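Side-chain contacts in predicted HD superfamily hydrolase (uncultured Thermotogales bacterium, PDB 2PQ7), which is probably a metal-dependent hydrolase of the HD superfamily that binds two ferric ions at a shared site: residues Ile35-Thr38 against Phe39-Glu43; Asp67-Arg70 against Pro71-Ala74. All coordinates share one frame; numbering follows the deposited sequence. Where two conformers were deposited one is given.

Interaction 1 of 2, residues Ile35-Thr38 against Phe39-Glu43. With FE (Fe (III) ion), chain C.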
ATOM      1  N   ILE A  35     -12.826  -6.406  14.404  1.00 22.40           N
ATOM      2  CA  ILE A  35     -12.180  -7.532  15.009  1.00 18.13           C
ATOM      3  C   ILE A  35     -10.785  -7.854  14.486  1.00 19.08           C
ATOM      4  O   ILE A  35      -9.926  -8.363  15.226  1.00 19.05           O
ATOM      5  CB  ILE A  35     -13.059  -8.786  14.948  1.00 20.55           C
ATOM      6  CG1 ILE A  35     -12.553  -9.812  15.942  1.00 23.24           C
ATOM      7  CG2 ILE A  35     -13.158  -9.314  13.535  1.00 22.69           C
ATOM      8  CD1 ILE A  35     -13.416 -10.976  16.100  1.00 26.52           C
ATOM      9  N   SER A  36     -10.518  -7.527  13.229  1.00 20.36           N
ATOM     10  CA  SER A  36      -9.205  -7.885  12.690  1.00 18.93           C
ATOM     11  C   SER A  36      -8.104  -7.114  13.423  1.00 17.33           C
ATOM     12  O   SER A  36      -7.009  -7.638  13.562  1.00 17.65           O
ATOM     13  CB  SER A  36      -9.158  -7.674  11.172  1.00 20.52           C
ATOM     14  OG  SER A  36      -9.238  -6.329  10.843  1.00 23.09           O
ATOM     15  N   HIS A  37      -8.392  -5.891  13.868  1.00 17.40           N
ATOM     16  CA  HIS A  37      -7.461  -5.159  14.722  1.00 17.55           C
ATOM     17  C   HIS A  37      -7.059  -6.007  15.966  1.00 16.26           C
ATOM     18  O   HIS A  37      -5.876  -6.187  16.284  1.00 15.98           O
ATOM     19  CB  HIS A  37      -8.012  -3.805  15.121  1.00 16.38           C
ATOM     20  CG  HIS A  37      -7.324  -3.197  16.294  1.00 16.86           C
ATOM     21  ND1 HIS A  37      -6.071  -2.615  16.221  1.00 17.89           N
ATOM     22  CD2 HIS A  37      -7.687  -3.156  17.600  1.00 19.19           C
ATOM     23  CE1 HIS A  37      -5.739  -2.162  17.419  1.00 18.82           C
ATOM     24  NE2 HIS A  37      -6.703  -2.479  18.274  1.00 18.24           N
ATOM     25  N   THR A  38      -8.046  -6.547  16.660  1.00 15.19           N
ATOM     26  CA  THR A  38      -7.776  -7.374  17.845  1.00 13.64           C
ATOM     27  C   THR A  38      -6.875  -8.551  17.530  1.00 14.20           C
ATOM     28  O   THR A  38      -5.931  -8.856  18.245  1.00 14.95           O
ATOM     29  CB  THR A  38      -9.106  -7.838  18.489  1.00 13.65           C
ATOM     30  OG1 THR A  38      -9.698  -6.689  19.125  1.00 15.93           O
ATOM     31  CG2 THR A  38      -8.855  -8.815  19.501  1.00 13.42           C
ATOM     32  N   PHE A  39      -7.124  -9.204  16.398  1.00 16.26           N
ATOM     33  CA  PHE A  39      -6.266 -10.319  16.058  1.00 17.39           C
ATOM     34  C   PHE A  39      -4.851  -9.866  15.734  1.00 14.97           C
ATOM     35  O   PHE A  39      -3.900 -10.510  16.144  1.00 18.78           O
ATOM     36  CB  PHE A  39      -6.845 -11.096  14.889  1.00 19.45           C
ATOM     37  CG  PHE A  39      -8.184 -11.696  15.172  1.00 27.73           C
ATOM     38  CD1 PHE A  39      -8.459 -12.259  16.408  1.00 32.65           C
ATOM     39  CD2 PHE A  39      -9.160 -11.724  14.195  1.00 33.43           C
ATOM     40  CE1 PHE A  39      -9.695 -12.817  16.679  1.00 35.54           C
ATOM     41  CE2 PHE A  39     -10.393 -12.307  14.445  1.00 34.89           C
ATOM     42  CZ  PHE A  39     -10.658 -12.859  15.699  1.00 35.27           C
ATOM     43  N   ARG A  40      -4.699  -8.724  15.068  1.00 16.05           N
ATOM     44  CA  ARG A  40      -3.345  -8.226  14.775  1.00 16.84           C
ATOM     45  C   ARG A  40      -2.616  -7.824  16.063  1.00 15.76           C
ATOM     46  O   ARG A  40      -1.407  -8.008  16.203  1.00 15.74           O
ATOM     47  CB  ARG A  40      -3.412  -7.079  13.768  1.00 16.15           C
ATOM     48  CG  ARG A  40      -3.905  -7.563  12.391  1.00 19.50           C
ATOM     49  CD  ARG A  40      -3.704  -6.536  11.337  1.00 19.48           C
ATOM     50  NE  ARG A  40      -4.355  -5.275  11.655  1.00 19.29           N
ATOM     51  CZ  ARG A  40      -5.620  -4.941  11.358  1.00 17.83           C
ATOM     52  NH1 ARG A  40      -6.425  -5.731  10.686  1.00 23.42           N
ATOM     53  NH2 ARG A  40      -6.076  -3.792  11.768  1.00 18.78           N
ATOM     54  N   VAL A  41      -3.361  -7.228  16.998  1.00 14.57           N
ATOM     55  CA  VAL A  41      -2.779  -6.849  18.310  1.00 16.68           C
ATOM     56  C   VAL A  41      -2.330  -8.106  19.063  1.00 14.76           C
ATOM     57  O   VAL A  41      -1.257  -8.152  19.673  1.00 14.01           O
ATOM     58  CB  VAL A  41      -3.749  -5.969  19.125  1.00 16.34           C
ATOM     59  CG1 VAL A  41      -3.164  -5.684  20.557  1.00 15.26           C
ATOM     60  CG2 VAL A  41      -3.944  -4.657  18.418  1.00 15.39           C
HETATM   61  N   MSE A  42      -3.136  -9.152  19.039  0.50 16.83           N
HETATM   62  CA  MSE A  42      -2.715 -10.342  19.695  0.50 19.17           C
HETATM   63  C   MSE A  42      -1.462 -10.951  19.023  0.50 17.16           C
HETATM   64  O   MSE A  42      -0.576 -11.435  19.719  0.50 18.68           O
HETATM   65  CB  MSE A  42      -3.856 -11.307  19.835  0.50 22.27           C
HETATM   66  CG  MSE A  42      -3.417 -12.522  20.568  0.50 23.37           C
HETATM   67 SE   MSE A  42      -2.910 -13.837  19.286  0.37 40.64          SE
HETATM   68  CE  MSE A  42      -4.472 -14.210  19.006  0.50  2.00           C
ATOM     69  N   GLU A  43      -1.369 -10.882  17.698  1.00 16.94           N
ATOM     70  CA  GLU A  43      -0.152 -11.358  17.012  1.00 19.88           C
ATOM     71  C   GLU A  43       1.051 -10.547  17.467  1.00 17.43           C
ATOM     72  O   GLU A  43       2.112 -11.125  17.763  1.00 20.58           O
ATOM     73  CB  GLU A  43      -0.307 -11.275  15.486  1.00 23.27           C
ATOM     74  CG  GLU A  43      -1.349 -12.236  14.952  1.00 35.69           C
ATOM     75  CD  GLU A  43      -0.989 -13.702  15.170  1.00 47.38           C
ATOM     76  OE1 GLU A  43       0.219 -14.006  15.319  1.00 53.85           O
ATOM     77  OE2 GLU A  43      -1.920 -14.546  15.171  1.00 46.64           O
TER
HETATM   78 FE    FE C 221      -6.950  -1.649  20.249  1.00 17.09          FE
HETATM   79  O   HOH W   1      -7.037  -0.277  21.801  1.00 18.77           O
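S36 and R40 meet one turn apart near the start of helix 35-52, the helix that brings the first histidine of the HD-domain H...HD...D signature, H37, to the metal. R40 NH1 donates to S36 OG at 2.9 Å, a bent bond (132°), with the serine oxygen 26° out of the guanidinium plane. The same OG is also hydrogen-bonded to D34, so two partners hold it. R40 reaches back because its chain bends at chi3 (-57°), which lays one face of the guanidinium over S36 O and H37 CA. Its other nitrogens are satisfied elsewhere: NE forms a salt bridge with D135, and NH2 also has a hydrogen bond outside this turn.

D135 serves H37 as well, accepting from ND1. With ND1 so engaged, NE2 is left for the ferric ion of chain C, which it binds at 2.2 Å; H66, D67, D132, a water and a phosphate complete that shell. The D135 bond is consistent with a second-shell role, fixing the rotation of the imidazole. V41 adds a CH-pi contact, its CG2 lying over one face of the ring, 3.6 Å from the centroid, nearest the CE1 corner.

Along the backbone, the carbonyls of I35, S36, H37 and T38 accept from the N-H groups of F39, R40, V41 and M42 in i to i+4 order; V41 N to H37 O is 2.8 Å and nearly straight. Away from the metal, F39 turns toward helix 14-25, where its side chain touches L18. I35 lies across the outer end of the F39 ring, CG1 anti to the backbone N, and CD1 comes within 3.4 Å of F39 CZ.

Interaction 2 of 2, residues Asp67-Arg70 against Pro71-Ala74. With FE (Fe (III) ion), chain C; FE (Fe (III) ion), chain B; PO4 (phosphate ion), chain E; PO4 (phosphate ion), chain F.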
ATOM      1  N   ASP A  67     -10.161  -4.651  23.497  1.00 12.02           N
ATOM      2  CA  ASP A  67     -11.183  -3.864  22.821  1.00 11.80           C
ATOM      3  C   ASP A  67     -12.549  -4.583  22.737  1.00 12.65           C
ATOM      4  O   ASP A  67     -13.380  -4.196  21.891  1.00 13.01           O
ATOM      5  CB  ASP A  67     -10.694  -3.515  21.431  1.00 12.57           C
ATOM      6  CG  ASP A  67      -9.686  -2.365  21.427  1.00 16.69           C
ATOM      7  OD1 ASP A  67      -9.581  -1.529  22.371  1.00 13.67           O
ATOM      8  OD2 ASP A  67      -8.970  -2.237  20.390  1.00 15.36           O
ATOM      9  N   ILE A  68     -12.793  -5.562  23.629  1.00 14.10           N
ATOM     10  CA  ILE A  68     -14.021  -6.335  23.542  1.00 15.93           C
ATOM     11  C   ILE A  68     -15.256  -5.476  23.810  1.00 13.35           C
ATOM     12  O   ILE A  68     -16.327  -5.772  23.296  1.00 12.42           O
ATOM     13  CB  ILE A  68     -13.980  -7.600  24.399  1.00 14.89           C
ATOM     14  CG1 ILE A  68     -14.995  -8.644  23.854  1.00 14.92           C
ATOM     15  CG2 ILE A  68     -14.212  -7.305  25.896  1.00 15.08           C
ATOM     16  CD1 ILE A  68     -15.056  -9.917  24.633  1.00 19.45           C
ATOM     17  N   LYS A  69     -15.068  -4.322  24.480  1.00 13.56           N
ATOM     18  CA  LYS A  69     -16.169  -3.435  24.748  1.00 13.04           C
ATOM     19  C   LYS A  69     -16.176  -2.239  23.792  1.00 12.79           C
ATOM     20  O   LYS A  69     -16.922  -1.257  24.005  1.00 13.20           O
ATOM     21  CB  LYS A  69     -16.214  -3.035  26.214  1.00 13.66           C
ATOM     22  CG  LYS A  69     -16.640  -4.131  27.138  1.00 12.42           C
ATOM     23  CD  LYS A  69     -18.148  -4.344  27.073  1.00 16.75           C
ATOM     24  CE  LYS A  69     -18.508  -5.498  27.986  1.00 23.21           C
ATOM     25  NZ  LYS A  69     -19.974  -5.652  28.075  1.00 22.68           N
ATOM     26  N   ARG A  70     -15.411  -2.320  22.724  1.00 13.33           N
ATOM     27  CA  ARG A  70     -15.457  -1.251  21.706  1.00 13.90           C
ATOM     28  C   ARG A  70     -16.840  -1.131  21.060  1.00 14.08           C
ATOM     29  O   ARG A  70     -17.358  -0.035  20.895  1.00 15.20           O
ATOM     30  CB  ARG A  70     -14.389  -1.419  20.618  1.00 15.71           C
ATOM     31  CG  ARG A  70     -13.183  -0.607  20.799  1.00 27.43           C
ATOM     32  CD  ARG A  70     -13.456   0.812  20.414  1.00 27.95           C
ATOM     33  NE  ARG A  70     -12.264   1.632  20.519  1.00 32.46           N
ATOM     34  CZ  ARG A  70     -12.248   2.947  20.350  1.00 33.04           C
ATOM     35  NH1 ARG A  70     -13.365   3.597  20.075  1.00 34.21           N
ATOM     36  NH2 ARG A  70     -11.106   3.612  20.478  1.00 34.54           N
ATOM     37  N   PRO A  71     -17.408  -2.256  20.652  1.00 14.65           N
ATOM     38  CA  PRO A  71     -18.750  -2.144  20.093  1.00 13.24           C
ATOM     39  C   PRO A  71     -19.736  -1.538  21.097  1.00 14.69           C
ATOM     40  O   PRO A  71     -20.543  -0.681  20.737  1.00 16.53           O
ATOM     41  CB  PRO A  71     -19.096  -3.615  19.776  1.00 13.07           C
ATOM     42  CG  PRO A  71     -17.772  -4.243  19.498  1.00 16.62           C
ATOM     43  CD  PRO A  71     -16.852  -3.617  20.504  1.00 15.63           C
ATOM     44  N   HIS A  72     -19.606  -1.907  22.380  1.00 13.13           N
ATOM     45  CA  HIS A  72     -20.459  -1.368  23.394  1.00 13.08           C
ATOM     46  C   HIS A  72     -20.251   0.145  23.552  1.00 14.55           C
ATOM     47  O   HIS A  72     -21.244   0.860  23.730  1.00 15.45           O
ATOM     48  CB  HIS A  72     -20.242  -2.130  24.693  1.00 16.11           C
ATOM     49  CG  HIS A  72     -21.017  -1.588  25.848  1.00 18.30           C
ATOM     50  ND1 HIS A  72     -22.340  -1.911  26.067  1.00 26.10           N
ATOM     51  CD2 HIS A  72     -20.654  -0.752  26.847  1.00 16.21           C
ATOM     52  CE1 HIS A  72     -22.759  -1.289  27.158  1.00 25.76           C
ATOM     53  NE2 HIS A  72     -21.760  -0.578  27.645  1.00 21.24           N
ATOM     54  N   GLU A  73     -19.011   0.610  23.420  1.00 13.32           N
ATOM     55  CA  GLU A  73     -18.728   2.062  23.499  1.00 14.20           C
ATOM     56  C   GLU A  73     -19.397   2.794  22.321  1.00 16.37           C
ATOM     57  O   GLU A  73     -19.925   3.877  22.505  1.00 16.88           O
ATOM     58  CB  GLU A  73     -17.222   2.340  23.480  1.00 13.53           C
ATOM     59  CG  GLU A  73     -16.917   3.823  23.555  1.00 15.42           C
ATOM     60  CD  GLU A  73     -15.458   4.166  23.673  1.00 21.04           C
ATOM     61  OE1 GLU A  73     -14.695   3.410  24.251  1.00 21.18           O
ATOM     62  OE2 GLU A  73     -15.078   5.253  23.211  1.00 33.52           O
ATOM     63  N   ALA A  74     -19.351   2.195  21.148  1.00 16.40           N
ATOM     64  CA  ALA A  74     -19.990   2.781  19.983  1.00 19.19           C
ATOM     65  C   ALA A  74     -21.485   2.974  20.218  1.00 20.89           C
ATOM     66  O   ALA A  74     -22.063   3.947  19.711  1.00 25.31           O
ATOM     67  CB  ALA A  74     -19.732   1.920  18.751  1.00 18.43           C
TER
HETATM   68 FE    FE C 221      -6.950  -1.649  20.249  1.00 17.09          FE
HETATM   69 FE    FE B 220      -8.766   0.280  22.641  1.00 16.80          FE
HETATM   70  P   PO4 E 223      -8.902   0.911  19.385  1.00 28.71           P
HETATM   71  O1  PO4 E 223      -8.735   2.348  18.961  1.00 34.71           O
HETATM   72  O2  PO4 E 223      -9.945   0.283  18.445  1.00 33.62           O
HETATM   73  O3  PO4 E 223      -9.455   0.917  20.812  1.00 21.21           O
HETATM   74  O4  PO4 E 223      -7.596   0.166  19.118  1.00 22.19           O
HETATM   75  P   PO4 F 224      -7.509   3.283  22.022  1.00 51.65           P
HETATM   76  O1  PO4 F 224      -8.567   4.212  21.440  1.00 46.40           O
HETATM   77  O2  PO4 F 224      -6.699   2.630  20.919  1.00 56.29           O
HETATM   78  O3  PO4 F 224      -8.130   2.229  22.917  1.00 22.69           O
HETATM   79  O4  PO4 F 224      -6.594   4.147  22.856  1.00 55.13           O
HETATM   80  O   HOH W   2     -18.915  -4.824  23.248  1.00 15.68           O
HETATM   81  O   HOH W   1      -7.037  -0.277  21.801  1.00 18.77           O
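The type I beta turn D67-R70, which starts at the aspartate of the HD motif and is closed by R70 N to D67 O, leads into helix 70-76; K69, the N-cap residue, and R70 carry its contact with the first turn of that helix. The D67 carboxylate bridges the two ferric ions, OD1 to the ion of chain B at 2.0 Å and OD2 to that of chain C at 2.1 Å.

Beside it, R70 extends its guanidinium to the phosphates on the metals. NE donates to O3 of the chain E phosphate at 2.9 Å, well directed (158°), and NH2 reaches the same oxygen at 3.2 Å. That O3, near the plane at the guanidinium edge, is itself a ligand of the chain B ion. Weak bonds also run from NH2 to O1 of each phosphate. The two phosphates probably come from the crystallisation liquor, yet they are consistent with a pocket for a phosphate-bearing substrate. With an alanine at R70, the chain E phosphate is likely to lose these N-H donors, and E73 one of the positive charges near it, R113 remaining.

The E73 chain, anti at chi1 (180°) and extended beyond CG, carries its carboxylate out alongside R70. OE2 stands 3.9 Å from R70 NH1, a long salt bridge of charges alone, well out of the guanidinium plane. The carboxylate is held more firmly elsewhere: OE1 accepts from H80 ND1, probably steadying that iron ligand, and pairs with R113. At the backbone, E73 N bonds to K69 O and A74 N to R70 O (3.0 Å).

Around this turn, I68 packs into helix 14-25 against I20, V21 and A24, P71 touches F25 of the same helix, and K69 lies against S83 and Y87 of helix 80-91.

In the fold
The two contacts meet at the diiron site, their centres about 14 Å apart. Interaction 1 supplies H37 and interaction 2 supplies D67, and the two ligand atoms, H37 NE2 and D67 OD2, stand 3.1 Å from each other on the chain C ion. Water 1 joins the metals too, 2.1 Å from the chain C ion and 2.0 Å from the chain B ion. Residues 35-43 bind one metal, with the H37 side chain also about 3 Å from a phosphate (nearest atoms), whereas residues 67-74 bind both metals, and R70 hydrogen-bonds to both phosphates, weakly to that of chain F. H80 and H112 complete the protein ligands of the chain B ion. T38 OG1 also lies 4.0 Å from D67 CB, a second point of packing between the two contacts.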